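Periplasmic oligopeptide-binding protein (Burkholderia pseudomallei, PDB 3ZS6) binds peptides in the periplasm and probably hands them to an ABC transporter for import across the inner membrane. Local coordinates at residues N218-T221 with A222-M225; V331-A334 with K335-K339; A365-A368 with A369-R373; V385-K388 with V389-Q393; A453-L456 with T457-H460. All coordinates share one frame; numbering follows the deposited sequence.

Interaction 1: residues N218-T221 with A222-M225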
loop_
_atom_site.group_PDB
_atom_site.type_symbol
_atom_site.label_atom_id
_atom_site.label_comp_id
_atom_site.label_asym_id
_atom_site.label_seq_id
_atom_site.Cartn_x
_atom_site.Cartn_y
_atom_site.Cartn_z
ATOM N N ASN A 218 17.373 -2.844 7.734
ATOM C CA ASN A 218 17.944 -4.181 7.666
ATOM C C ASN A 218 17.211 -5.166 8.585
ATOM O O ASN A 218 17.184 -4.983 9.803
ATOM C CB ASN A 218 19.425 -4.105 8.045
ATOM C CG ASN A 218 20.141 -5.429 7.880
ATOM O OD1 ASN A 218 20.051 -6.307 8.739
ATOM N ND2 ASN A 218 20.867 -5.578 6.773
ATOM N N ASP A 219 16.615 -6.202 8.001
ATOM C CA ASP A 219 15.806 -7.146 8.775
ATOM C C ASP A 219 16.625 -7.919 9.815
ATOM O O ASP A 219 16.115 -8.282 10.876
ATOM C CB ASP A 219 15.063 -8.108 7.845
ATOM C CG ASP A 219 14.030 -7.398 6.976
ATOM O OD1 ASP A 219 13.162 -6.696 7.535
ATOM O OD2 ASP A 219 14.091 -7.536 5.733
ATOM N N GLU A 220 17.896 -8.165 9.514
ATOM C CA GLU A 220 18.765 -8.861 10.459
ATOM C C GLU A 220 19.019 -8.031 11.710
ATOM O O GLU A 220 18.986 -8.552 12.826
ATOM C CB GLU A 220 20.090 -9.267 9.805
ATOM C CG GLU A 220 20.108 -10.705 9.301
ATOM C CD GLU A 220 20.091 -11.729 10.431
ATOM O OE1 GLU A 220 20.297 -11.338 11.602
ATOM O OE2 GLU A 220 19.873 -12.927 10.144
ATOM N N THR A 221 19.273 -6.743 11.518
ATOM C CA THR A 221 19.441 -5.816 12.628
ATOM C C THR A 221 18.147 -5.742 13.441
ATOM O O THR A 221 18.176 -5.714 14.675
ATOM C CB THR A 221 19.798 -4.402 12.121
ATOM O OG1 THR A 221 21.113 -4.413 11.549
ATOM C CG2 THR A 221 19.744 -3.389 13.258
ATOM N N ALA A 222 17.013 -5.717 12.743
ATOM C CA ALA A 222 15.706 -5.738 13.406
ATOM C C ALA A 222 15.560 -6.984 14.277
ATOM O O ALA A 222 15.046 -6.918 15.397
ATOM C CB ALA A 222 14.579 -5.684 12.375
ATOM N N LEU A 223 16.022 -8.116 13.750
ATOM C CA LEU A 223 15.945 -9.393 14.464
ATOM C C LEU A 223 16.780 -9.360 15.742
ATOM O O LEU A 223 16.335 -9.807 16.799
ATOM C CB LEU A 223 16.401 -10.537 13.550
ATOM C CG LEU A 223 16.410 -11.964 14.109
ATOM C CD1 LEU A 223 15.036 -12.341 14.629
ATOM C CD2 LEU A 223 16.876 -12.958 13.045
ATOM N N ARG A 224 17.996 -8.837 15.629
ATOM C CA ARG A 224 18.882 -8.684 16.773
ATOM C C ARG A 224 18.219 -7.855 17.864
ATOM O O ARG A 224 18.274 -8.203 19.043
ATOM C CB ARG A 224 20.180 -7.998 16.351
ATOM C CG ARG A 224 21.091 -8.821 15.462
ATOM C CD ARG A 224 22.417 -8.084 15.257
ATOM N NE ARG A 224 23.353 -8.815 14.409
ATOM C CZ ARG A 224 24.625 -8.464 14.233
ATOM N NH1 ARG A 224 25.111 -7.393 14.850
ATOM N NH2 ARG A 224 25.414 -9.182 13.444
ATOM N N MET A 225 17.599 -6.750 17.471
ATOM C CA MET A 225 16.944 -5.884 18.441
ATOM C C MET A 225 15.731 -6.563 19.073
ATOM O O MET A 225 15.432 -6.352 20.245
ATOM C CB MET A 225 16.538 -4.560 17.786
ATOM C CG MET A 225 17.711 -3.618 17.539
ATOM S SD MET A 225 17.264 -2.171 16.551
ATOM C CE MET A 225 16.987 -2.920 14.964
#
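T221 and M225, one helical turn apart, set a threonine methyl against the end of a thioether chain, the two side chains crossing at a slant. M225 runs out and then folds at its last torsion (chi3 -70°), so CE swings back over the preceding turn. There M225 CE stands 3.3 Å from T221 CG2, tighter than ordinary van der Waals contact, and the exact place of this methyl is therefore somewhat doubtful. M225 also packs on I216, Q230 and I231. E220 and L223 instead run side by side and point the same way. A bend at chi2 of E220 (-69°) turns its carboxylate along the leucine, with E220 OE1 4.1 Å from L223 CD2, a loose contact made by one methyl branch. R224 stays extended from CG to NE; its CG rests 3.4 Å from E220 O, while its NE is 4.9 Å from E220 OE1, too far for more than a diffuse attraction. Beneath these pairs the backbone is closed by regular bonds, such as A222 N to N218 O at 3.0 Å. The first turn is finished by the side chain of N218: its OD1 accepts from T221 N at 2.9 Å, in the amide plane and on a lone pair. D219 N is taken by OD1 of D359, at the start of helix 359-376. This is an asparagine N-cap, the characteristic opening of an alpha-helix, here helix 219-227.

Interaction 2: residues V331-A334 with K335-K339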
loop_
_atom_site.group_PDB
_atom_site.type_symbol
_atom_site.label_atom_id
_atom_site.label_comp_id
_atom_site.label_asym_id
_atom_site.label_seq_id
_atom_site.Cartn_x
_atom_site.Cartn_y
_atom_site.Cartn_z
ATOM N N VAL A 331 13.386 -19.565 -22.247
ATOM C CA VAL A 331 14.533 -18.760 -22.641
ATOM C C VAL A 331 14.616 -18.555 -24.158
ATOM O O VAL A 331 14.849 -17.439 -24.632
ATOM C CB VAL A 331 15.843 -19.385 -22.120
ATOM C CG1 VAL A 331 17.045 -18.746 -22.795
ATOM C CG2 VAL A 331 15.924 -19.251 -20.595
ATOM N N ASP A 332 14.431 -19.633 -24.915
ATOM C CA ASP A 332 14.407 -19.542 -26.379
ATOM C C ASP A 332 13.355 -18.549 -26.864
ATOM O O ASP A 332 13.628 -17.676 -27.688
ATOM C CB ASP A 332 14.127 -20.914 -26.998
ATOM C CG ASP A 332 15.323 -21.840 -26.934
ATOM O OD1 ASP A 332 16.463 -21.342 -27.056
ATOM O OD2 ASP A 332 15.121 -23.064 -26.767
ATOM N N TYR A 333 12.137 -18.695 -26.360
ATOM C CA TYR A 333 11.057 -17.800 -26.743
ATOM C C TYR A 333 11.430 -16.356 -26.397
ATOM O O TYR A 333 11.233 -15.444 -27.197
ATOM C CB TYR A 333 9.763 -18.224 -26.049
ATOM C CG TYR A 333 8.509 -17.566 -26.581
ATOM C CD1 TYR A 333 8.153 -16.285 -26.181
ATOM C CD2 TYR A 333 7.674 -18.233 -27.476
ATOM C CE1 TYR A 333 7.012 -15.681 -26.656
ATOM C CE2 TYR A 333 6.525 -17.634 -27.962
ATOM C CZ TYR A 333 6.200 -16.355 -27.547
ATOM O OH TYR A 333 5.059 -15.739 -28.011
ATOM N N ALA A 334 11.991 -16.147 -25.207
ATOM C CA ALA A 334 12.312 -14.792 -24.753
ATOM C C ALA A 334 13.435 -14.156 -25.576
ATOM O O ALA A 334 13.367 -12.974 -25.935
ATOM C CB ALA A 334 12.659 -14.789 -23.248
ATOM N N LYS A 335 14.475 -14.935 -25.868
ATOM C CA LYS A 335 15.553 -14.458 -26.738
ATOM C C LYS A 335 15.029 -14.059 -28.120
ATOM O O LYS A 335 15.471 -13.070 -28.706
ATOM C CB LYS A 335 16.667 -15.507 -26.869
ATOM C CG LYS A 335 17.651 -15.499 -25.709
ATOM C CD LYS A 335 18.830 -16.429 -25.943
ATOM C CE LYS A 335 18.425 -17.888 -25.824
ATOM N NZ LYS A 335 19.595 -18.794 -26.001
ATOM N N ASN A 336 14.085 -14.830 -28.642
ATOM C CA ASN A 336 13.470 -14.518 -29.929
ATOM C C ASN A 336 12.653 -13.224 -29.856
ATOM O O ASN A 336 12.605 -12.443 -30.810
ATOM C CB ASN A 336 12.591 -15.683 -30.388
ATOM C CG ASN A 336 12.439 -15.744 -31.897
ATOM O OD1 ASN A 336 11.479 -15.218 -32.460
ATOM N ND2 ASN A 336 13.389 -16.395 -32.559
ATOM N N LEU A 337 12.010 -12.999 -28.715
ATOM C CA LEU A 337 11.286 -11.754 -28.505
ATOM C C LEU A 337 12.243 -10.568 -28.584
ATOM O O LEU A 337 11.943 -9.565 -29.225
ATOM C CB LEU A 337 10.563 -11.759 -27.150
ATOM C CG LEU A 337 9.318 -12.634 -27.043
ATOM C CD1 LEU A 337 8.787 -12.633 -25.597
ATOM C CD2 LEU A 337 8.243 -12.169 -28.017
ATOM N N LEU A 338 13.397 -10.684 -27.926
ATOM C CA LEU A 338 14.387 -9.612 -27.942
ATOM C C LEU A 338 14.851 -9.362 -29.372
ATOM O O LEU A 338 15.004 -8.214 -29.804
ATOM C CB LEU A 338 15.583 -9.953 -27.051
ATOM C CG LEU A 338 15.369 -9.884 -25.530
ATOM C CD1 LEU A 338 16.674 -10.135 -24.793
ATOM C CD2 LEU A 338 14.776 -8.538 -25.128
ATOM N N LYS A 339 15.072 -10.450 -30.102
ATOM C CA LYS A 339 15.474 -10.357 -31.500
ATOM C C LYS A 339 14.388 -9.652 -32.303
ATOM O O LYS A 339 14.661 -8.696 -33.033
ATOM C CB LYS A 339 15.745 -11.753 -32.064
ATOM C CG LYS A 339 16.094 -11.783 -33.547
ATOM C CD LYS A 339 16.440 -13.203 -33.997
ATOM C CE LYS A 339 16.826 -13.250 -35.469
ATOM N NZ LYS A 339 17.051 -14.650 -35.934
#
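Y333 and L337 form an i to i+4 pair along one side of helix 327-340, and V331 and K335 form another. The leucine reaches the tyrosine ring at its edge, near the ring plane, with L337 CD1 3.7 Å from Y333 CE1. In the second pair K335 leaves beside its own backbone N and kinks at chi3 (-73°), which lays its CE against a valine methyl: V331 CG1 to K335 CE is a tight 3.4 Å. The ammonium group ends 4.2 Å from D332 OD1, measured from K335 NZ, beyond a salt bridge, so any attraction between these charges is probably weak. Farther out, the ring of Y333 meets W325 edge-to-face and also touches M284 of helix 276-285. A334, buried, is wedged between that helix, at M284 and V285, and L376 of helix 359-376; L338 also packs on L376, and on L349 and V378. The helix thus packs against helices 276-285 and 359-376, with A334 touching both, while K335, K339 and D332 are exposed. Under the V331-K335 pair, K335 N donates to V331 O at 2.8 Å.

Interaction 3: residues A365-A368 with A369-R373; sequences ALFA and ASEWR
The carbonyl oxygen of F367 receives the backbone N-H of E371 at 2.9 Å, a nearly straight bond (166°). S370 OG also lies 3.1 Å from F367 O, though the hydroxyl could instead give its hydrogen to a different acceptor, so this second bond is uncertain. The turn belongs to helix 359-376, the helical crossover of the beta-alpha-beta unit formed with strands 350-356 and 379-385. Above it, F367 and E371 stand side by side and point the same way. E371 bends at chi2 (82°), which raises its carboxylate beside the far end of the ring: E371 OE2 is 3.3 Å from F367 CZ, in an oblique approach with the two planes 54° apart. OE2 is held by a salt bridge to K375, one turn further along the same helix, and by the backbone N of D287; these partners probably favour its charged form although E371 is buried. On another side of the helix, W372 turns its indole back beneath A368. The methyl A368 CB lies over the face of the six-membered ring, 4.2 Å from its centroid, a CH-pi contact. The indole is held in place by NE1, which is hydrogen-bonded to L282 O. W372 and A368 both touch Y264 of strand 260-266, and A365 rests on L353, Y355 and L382, so this side seats the helix on the sheet. A368 O accepts W372 N at 2.9 Å and also lies 3.1 Å above the W372 indole plane, offset toward the rim.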
loop_
_atom_site.group_PDB
_atom_site.type_symbol
_atom_site.label_atom_id
_atom_site.label_comp_id
_atom_site.label_asym_id
_atom_site.label_seq_id
_atom_site.Cartn_x
_atom_site.Cartn_y
_atom_site.Cartn_z
ATOM N N ALA A 365 17.207 -8.767 -6.064
ATOM C CA ALA A 365 17.811 -8.038 -7.176
ATOM C C ALA A 365 19.025 -8.767 -7.776
ATOM O O ALA A 365 19.178 -8.832 -9.001
ATOM C CB ALA A 365 18.191 -6.633 -6.741
ATOM N N LEU A 366 19.892 -9.299 -6.915
ATOM C CA LEU A 366 21.039 -10.078 -7.376
ATOM C C LEU A 366 20.576 -11.290 -8.184
ATOM O O LEU A 366 21.198 -11.668 -9.184
ATOM C CB LEU A 366 21.906 -10.527 -6.188
ATOM C CG LEU A 366 22.822 -9.439 -5.614
ATOM C CD1 LEU A 366 23.361 -9.802 -4.222
ATOM C CD2 LEU A 366 23.965 -9.129 -6.578
ATOM N N PHE A 367 19.482 -11.900 -7.739
ATOM C CA PHE A 367 18.912 -13.035 -8.453
ATOM C C PHE A 367 18.424 -12.630 -9.843
ATOM O O PHE A 367 18.764 -13.273 -10.832
ATOM C CB PHE A 367 17.766 -13.666 -7.656
ATOM C CG PHE A 367 17.134 -14.846 -8.346
ATOM C CD1 PHE A 367 17.828 -16.040 -8.477
ATOM C CD2 PHE A 367 15.846 -14.762 -8.858
ATOM C CE1 PHE A 367 17.255 -17.129 -9.114
ATOM C CE2 PHE A 367 15.261 -15.850 -9.491
ATOM C CZ PHE A 367 15.966 -17.033 -9.620
ATOM N N ALA A 368 17.628 -11.567 -9.913
ATOM C CA ALA A 368 17.142 -11.063 -11.198
ATOM C C ALA A 368 18.286 -10.738 -12.155
ATOM O O ALA A 368 18.268 -11.124 -13.328
ATOM C CB ALA A 368 16.244 -9.838 -11.001
ATOM N N ALA A 369 19.278 -10.015 -11.651
ATOM C CA ALA A 369 20.437 -9.663 -12.456
ATOM C C ALA A 369 21.103 -10.902 -13.067
ATOM O O ALA A 369 21.393 -10.928 -14.262
ATOM C CB ALA A 369 21.439 -8.862 -11.625
ATOM N N SER A 370 21.344 -11.931 -12.254
ATOM C CA SER A 370 22.046 -13.116 -12.746
ATOM C C SER A 370 21.173 -13.876 -13.741
ATOM O O SER A 370 21.645 -14.368 -14.765
ATOM C CB SER A 370 22.485 -14.030 -11.593
ATOM O OG SER A 370 21.419 -14.844 -11.141
ATOM N N GLU A 371 19.889 -13.959 -13.427
ATOM C CA GLU A 371 18.918 -14.588 -14.308
ATOM C C GLU A 371 18.943 -13.926 -15.695
ATOM O O GLU A 371 19.049 -14.604 -16.730
ATOM C CB GLU A 371 17.534 -14.462 -13.678
ATOM C CG GLU A 371 16.557 -15.554 -14.056
ATOM C CD GLU A 371 16.731 -16.828 -13.243
ATOM O OE1 GLU A 371 17.881 -17.219 -12.953
ATOM O OE2 GLU A 371 15.703 -17.447 -12.910
ATOM N N TRP A 372 18.861 -12.599 -15.711
ATOM C CA TRP A 372 18.845 -11.841 -16.962
ATOM C C TRP A 372 20.178 -11.937 -17.712
ATOM O O TRP A 372 20.206 -12.017 -18.942
ATOM C CB TRP A 372 18.487 -10.374 -16.698
ATOM C CG TRP A 372 17.034 -10.170 -16.394
ATOM C CD1 TRP A 372 15.993 -10.925 -16.841
ATOM C CD2 TRP A 372 16.462 -9.152 -15.559
ATOM N NE1 TRP A 372 14.809 -10.440 -16.347
ATOM C CE2 TRP A 372 15.068 -9.353 -15.555
ATOM C CE3 TRP A 372 16.993 -8.093 -14.817
ATOM C CZ2 TRP A 372 14.196 -8.532 -14.842
ATOM C CZ3 TRP A 372 16.127 -7.277 -14.111
ATOM C CH2 TRP A 372 14.742 -7.504 -14.127
ATOM N N ARG A 373 21.284 -11.905 -16.974
ATOM C CA ARG A 373 22.591 -12.031 -17.601
ATOM C C ARG A 373 22.722 -13.392 -18.262
ATOM O O ARG A 373 22.913 -13.494 -19.476
ATOM C CB ARG A 373 23.721 -11.850 -16.587
ATOM C CG ARG A 373 25.039 -12.465 -17.054
ATOM C CD ARG A 373 26.201 -12.160 -16.109
ATOM N NE ARG A 373 25.926 -12.555 -14.730
ATOM C CZ ARG A 373 26.231 -13.739 -14.210
ATOM N NH1 ARG A 373 26.829 -14.661 -14.952
ATOM N NH2 ARG A 373 25.936 -13.997 -12.945
#

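Interaction 4: residues V385-K388 with V389-Q393; sequences VEFK and VLMKQ
F387 CG stands anti to the backbone N (chi1 -175°) and M391 folds at its last torsion (chi3 -43°), which brings the phenyl ring and the thioether together one turn apart. M391 CG lies over the ring face, 4.3 Å from the F387 centroid, as a CH-pi contact. The sulfur is placed more obliquely: M391 SD is 4.5 Å from that centroid and 3.8 Å from F387 CE2, a Met-aromatic pair. M391 was modelled in two conformers, and this geometry holds for one of them. At the strand end, V385 puts CG2 in the crowded position between its backbone N and carbonyl carbon; the valine meets L390 at about a right angle, with V385 CG2 3.7 Å from L390 CB. V385 CB also packs on V389 CG1 at 4.1 Å. E386, at the N-cap position between strand 379-385 and helix 387-395, accepts L390 N through E386 O at 2.9 Å. V385 remains paired through its backbone with Y355 and T357. Q393 OE1 is buried here without a polar partner. F387 packs on the backbone of the bound peptide and M391 on one of its apolar side chains. The pair thus offers the ligand an apolar, polarisable surface, so these contacts probably rest on shape and dispersion, the methionine's share depending on its conformer.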
loop_
_atom_site.group_PDB
_atom_site.type_symbol
_atom_site.label_atom_id
_atom_site.label_comp_id
_atom_site.label_asym_id
_atom_site.label_seq_id
_atom_site.Cartn_x
_atom_site.Cartn_y
_atom_site.Cartn_z
ATOM N N VAL A 385 18.919 2.745 -2.905
ATOM C CA VAL A 385 18.608 4.066 -2.360
ATOM C C VAL A 385 17.641 3.962 -1.190
ATOM O O VAL A 385 17.036 2.907 -0.957
ATOM C CB VAL A 385 17.952 4.984 -3.414
ATOM C CG1 VAL A 385 18.882 5.202 -4.598
ATOM C CG2 VAL A 385 16.611 4.405 -3.862
ATOM N N GLU A 386 17.489 5.068 -0.463
ATOM C CA GLU A 386 16.479 5.171 0.582
ATOM C C GLU A 386 15.080 5.040 -0.032
ATOM O O GLU A 386 14.835 5.495 -1.156
ATOM C CB GLU A 386 16.601 6.511 1.320
ATOM C CG GLU A 386 15.503 6.735 2.338
ATOM C CD GLU A 386 15.677 8.028 3.123
ATOM O OE1 GLU A 386 16.494 8.879 2.703
ATOM O OE2 GLU A 386 14.997 8.184 4.164
ATOM N N PHE A 387 14.161 4.427 0.707
ATOM C CA PHE A 387 12.812 4.185 0.187
ATOM C C PHE A 387 12.080 5.447 -0.278
ATOM O O PHE A 387 11.424 5.430 -1.319
ATOM C CB PHE A 387 11.957 3.432 1.214
ATOM C CG PHE A 387 10.596 3.052 0.701
ATOM C CD1 PHE A 387 10.461 2.175 -0.372
ATOM C CD2 PHE A 387 9.449 3.571 1.288
ATOM C CE1 PHE A 387 9.197 1.815 -0.849
ATOM C CE2 PHE A 387 8.186 3.222 0.816
ATOM C CZ PHE A 387 8.059 2.346 -0.252
ATOM N N LYS A 388 12.177 6.532 0.491
ATOM C CA LYS A 388 11.527 7.795 0.121
ATOM C C LYS A 388 12.016 8.288 -1.230
ATOM O O LYS A 388 11.248 8.829 -2.022
ATOM C CB LYS A 388 11.803 8.884 1.165
ATOM C CG LYS A 388 10.844 8.889 2.339
ATOM C CD LYS A 388 11.443 9.630 3.530
ATOM C CE LYS A 388 11.931 11.018 3.141
ATOM N NZ LYS A 388 12.542 11.734 4.305
ATOM N N VAL A 389 13.314 8.129 -1.466
ATOM C CA VAL A 389 13.921 8.526 -2.728
ATOM C C VAL A 389 13.436 7.612 -3.852
ATOM O O VAL A 389 13.103 8.069 -4.944
ATOM C CB VAL A 389 15.461 8.491 -2.636
ATOM C CG1 VAL A 389 16.103 8.545 -4.033
ATOM C CG2 VAL A 389 15.956 9.635 -1.757
ATOM N N LEU A 390 13.399 6.315 -3.577
ATOM C CA LEU A 390 12.921 5.357 -4.567
ATOM C C LEU A 390 11.511 5.733 -5.001
ATOM O O LEU A 390 11.220 5.766 -6.193
ATOM C CB LEU A 390 12.931 3.937 -3.999
ATOM C CG LEU A 390 12.470 2.852 -4.985
ATOM C CD1 LEU A 390 13.358 2.868 -6.228
ATOM C CD2 LEU A 390 12.483 1.483 -4.320
ATOM N N MET A 391 10.634 6.015 -4.034
ATOM C CA MET A 391 9.259 6.380 -4.360
ATOM C C MET A 391 9.208 7.574 -5.308
ATOM O O MET A 391 8.477 7.545 -6.301
ATOM C CB MET A 391 8.424 6.662 -3.105
ATOM C CG MET A 391 7.658 5.448 -2.583
ATOM S SD MET A 391 6.441 5.832 -1.295
ATOM C CE MET A 391 7.374 6.971 -0.275
ATOM N N LYS A 392 9.986 8.612 -5.009
ATOM C CA LYS A 392 10.034 9.800 -5.853
ATOM C C LYS A 392 10.582 9.470 -7.235
ATOM O O LYS A 392 10.049 9.916 -8.251
ATOM C CB LYS A 392 10.877 10.898 -5.197
ATOM C CG LYS A 392 10.268 11.452 -3.922
ATOM C CD LYS A 392 11.134 12.549 -3.310
ATOM C CE LYS A 392 10.531 13.077 -2.013
ATOM N NZ LYS A 392 11.341 14.187 -1.437
ATOM N N GLN A 393 11.653 8.684 -7.276
ATOM C CA GLN A 393 12.239 8.326 -8.564
ATOM C C GLN A 393 11.260 7.572 -9.465
ATOM O O GLN A 393 11.217 7.811 -10.669
ATOM C CB GLN A 393 13.534 7.533 -8.378
ATOM C CG GLN A 393 14.715 8.406 -7.968
ATOM C CD GLN A 393 15.980 7.598 -7.746
ATOM O OE1 GLN A 393 15.928 6.385 -7.546
ATOM N NE2 GLN A 393 17.127 8.268 -7.786
#

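Interaction 5: residues A453-L456 with T457-H460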
loop_
_atom_site.group_PDB
_atom_site.type_symbol
_atom_site.label_atom_id
_atom_site.label_comp_id
_atom_site.label_asym_id
_atom_site.label_seq_id
_atom_site.Cartn_x
_atom_site.Cartn_y
_atom_site.Cartn_z
ATOM N N ALA A 453 -17.175 -9.428 -11.888
ATOM C CA ALA A 453 -15.933 -10.181 -11.730
ATOM C C ALA A 453 -15.375 -10.642 -13.069
ATOM O O ALA A 453 -14.177 -10.530 -13.328
ATOM C CB ALA A 453 -16.147 -11.373 -10.808
ATOM N N ALA A 454 -16.257 -11.167 -13.912
ATOM C CA ALA A 454 -15.868 -11.670 -15.217
ATOM C C ALA A 454 -15.167 -10.581 -16.015
ATOM O O ALA A 454 -14.103 -10.806 -16.593
ATOM C CB ALA A 454 -17.090 -12.175 -15.970
ATOM N N LEU A 455 -15.772 -9.399 -16.039
ATOM C CA LEU A 455 -15.210 -8.273 -16.776
ATOM C C LEU A 455 -13.887 -7.782 -16.168
ATOM O O LEU A 455 -12.965 -7.419 -16.896
ATOM C CB LEU A 455 -16.227 -7.129 -16.868
ATOM C CG LEU A 455 -17.443 -7.404 -17.760
ATOM C CD1 LEU A 455 -18.307 -6.155 -17.923
ATOM C CD2 LEU A 455 -17.000 -7.921 -19.117
ATOM N N LEU A 456 -13.787 -7.776 -14.840
ATOM C CA LEU A 456 -12.545 -7.344 -14.204
ATOM C C LEU A 456 -11.419 -8.340 -14.472
ATOM O O LEU A 456 -10.261 -7.957 -14.636
ATOM C CB LEU A 456 -12.727 -7.127 -12.698
ATOM C CG LEU A 456 -13.636 -5.971 -12.278
ATOM C CD1 LEU A 456 -13.611 -5.810 -10.756
ATOM C CD2 LEU A 456 -13.232 -4.671 -12.967
ATOM N N THR A 457 -11.771 -9.622 -14.516
ATOM C CA THR A 457 -10.808 -10.668 -14.812
ATOM C C THR A 457 -10.309 -10.499 -16.243
ATOM O O THR A 457 -9.103 -10.568 -16.508
ATOM C CB THR A 457 -11.429 -12.071 -14.644
ATOM O OG1 THR A 457 -11.855 -12.246 -13.288
ATOM C CG2 THR A 457 -10.421 -13.151 -14.992
ATOM N N GLN A 458 -11.242 -10.259 -17.160
ATOM C CA GLN A 458 -10.892 -10.038 -18.557
ATOM C C GLN A 458 -9.959 -8.839 -18.699
ATOM O O GLN A 458 -8.942 -8.919 -19.380
ATOM C CB GLN A 458 -12.142 -9.851 -19.417
ATOM C CG GLN A 458 -11.829 -9.589 -20.880
ATOM C CD GLN A 458 -13.070 -9.325 -21.709
ATOM O OE1 GLN A 458 -14.192 -9.329 -21.195
ATOM N NE2 GLN A 458 -12.872 -9.085 -23.002
ATOM N N ALA A 459 -10.299 -7.736 -18.033
ATOM C CA ALA A 459 -9.462 -6.537 -18.048
ATOM C C ALA A 459 -8.071 -6.763 -17.434
ATOM O O ALA A 459 -7.069 -6.276 -17.968
ATOM C CB ALA A 459 -10.170 -5.386 -17.346
ATOM N N HIS A 460 -8.007 -7.480 -16.313
ATOM C CA HIS A 460 -6.716 -7.765 -15.686
ATOM C C HIS A 460 -5.832 -8.588 -16.624
ATOM O O HIS A 460 -4.689 -8.207 -16.893
ATOM C CB HIS A 460 -6.872 -8.467 -14.328
ATOM C CG HIS A 460 -5.565 -8.790 -13.659
ATOM N ND1 HIS A 460 -5.224 -10.067 -13.262
ATOM C CD2 HIS A 460 -4.510 -8.004 -13.331
ATOM C CE1 HIS A 460 -4.018 -10.053 -12.720
ATOM N NE2 HIS A 460 -3.561 -8.813 -12.751
#
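T457 bonds twice to A453 O, with its backbone N and with its hydroxyl. T457 N donates to that oxygen at 2.8 Å. T457 OG1 donates to A453 O at 2.9 Å, but from above the carbonyl plane, 43° out of it. The hydroxyl can do so because chi1 (-61°) sets OG1 beside the backbone N and so over the preceding turn, the usual way for a threonine to bond back into its own helix. Outside the helix, OG1 is also hydrogen-bonded to Q315 N. The remaining backbone bonds continue the alpha-helical pattern, among them H460 N to L456 O at 2.8 Å. Van der Waals contact between side chains is sparse. L455 and Q458 run side by side and point the same way, the glutamine extended beyond CG, with L455 CD2 3.8 Å from Q458 OE1. Neighbouring elements supply further packing for this part of helix 449-464: L455 and L456 pack on A443 of helix 434-443, A459 on L439, and L456, A459 and H460 on F417 of helix 414-417. The last polar link is H460, whose CG, anti to the backbone N, leads the imidazole outward until NE2 bonds with the backbone N of L306. With an amide as partner NE2 must accept, which is consistent with a neutral ring protonated at ND1. Likewise T457 OG1, donating to A453 O, would accept from Q315 N, so both buried side chains tie the helix to loop backbone.

How the interactions relate
From the N terminus the five contacts follow in series; none nests or crosses, and each is local to one helix, interaction 4 also taking in the end of the preceding strand. Interaction 1 opens helix 219-227, whose first residue, D219, touches N358 and bonds to D359, where the helix of interaction 3 starts. Interactions 2 and 3 lie about 7 Å apart at their nearest atoms, and their helices pack together through L376. After strand 379-385, interaction 4 begins the next helix beside the bound peptide. Interaction 5, across the chain's centre from interaction 1, joins helix 449-464 to helices 434-443 and 414-417 and to the loops at L306 and Q315.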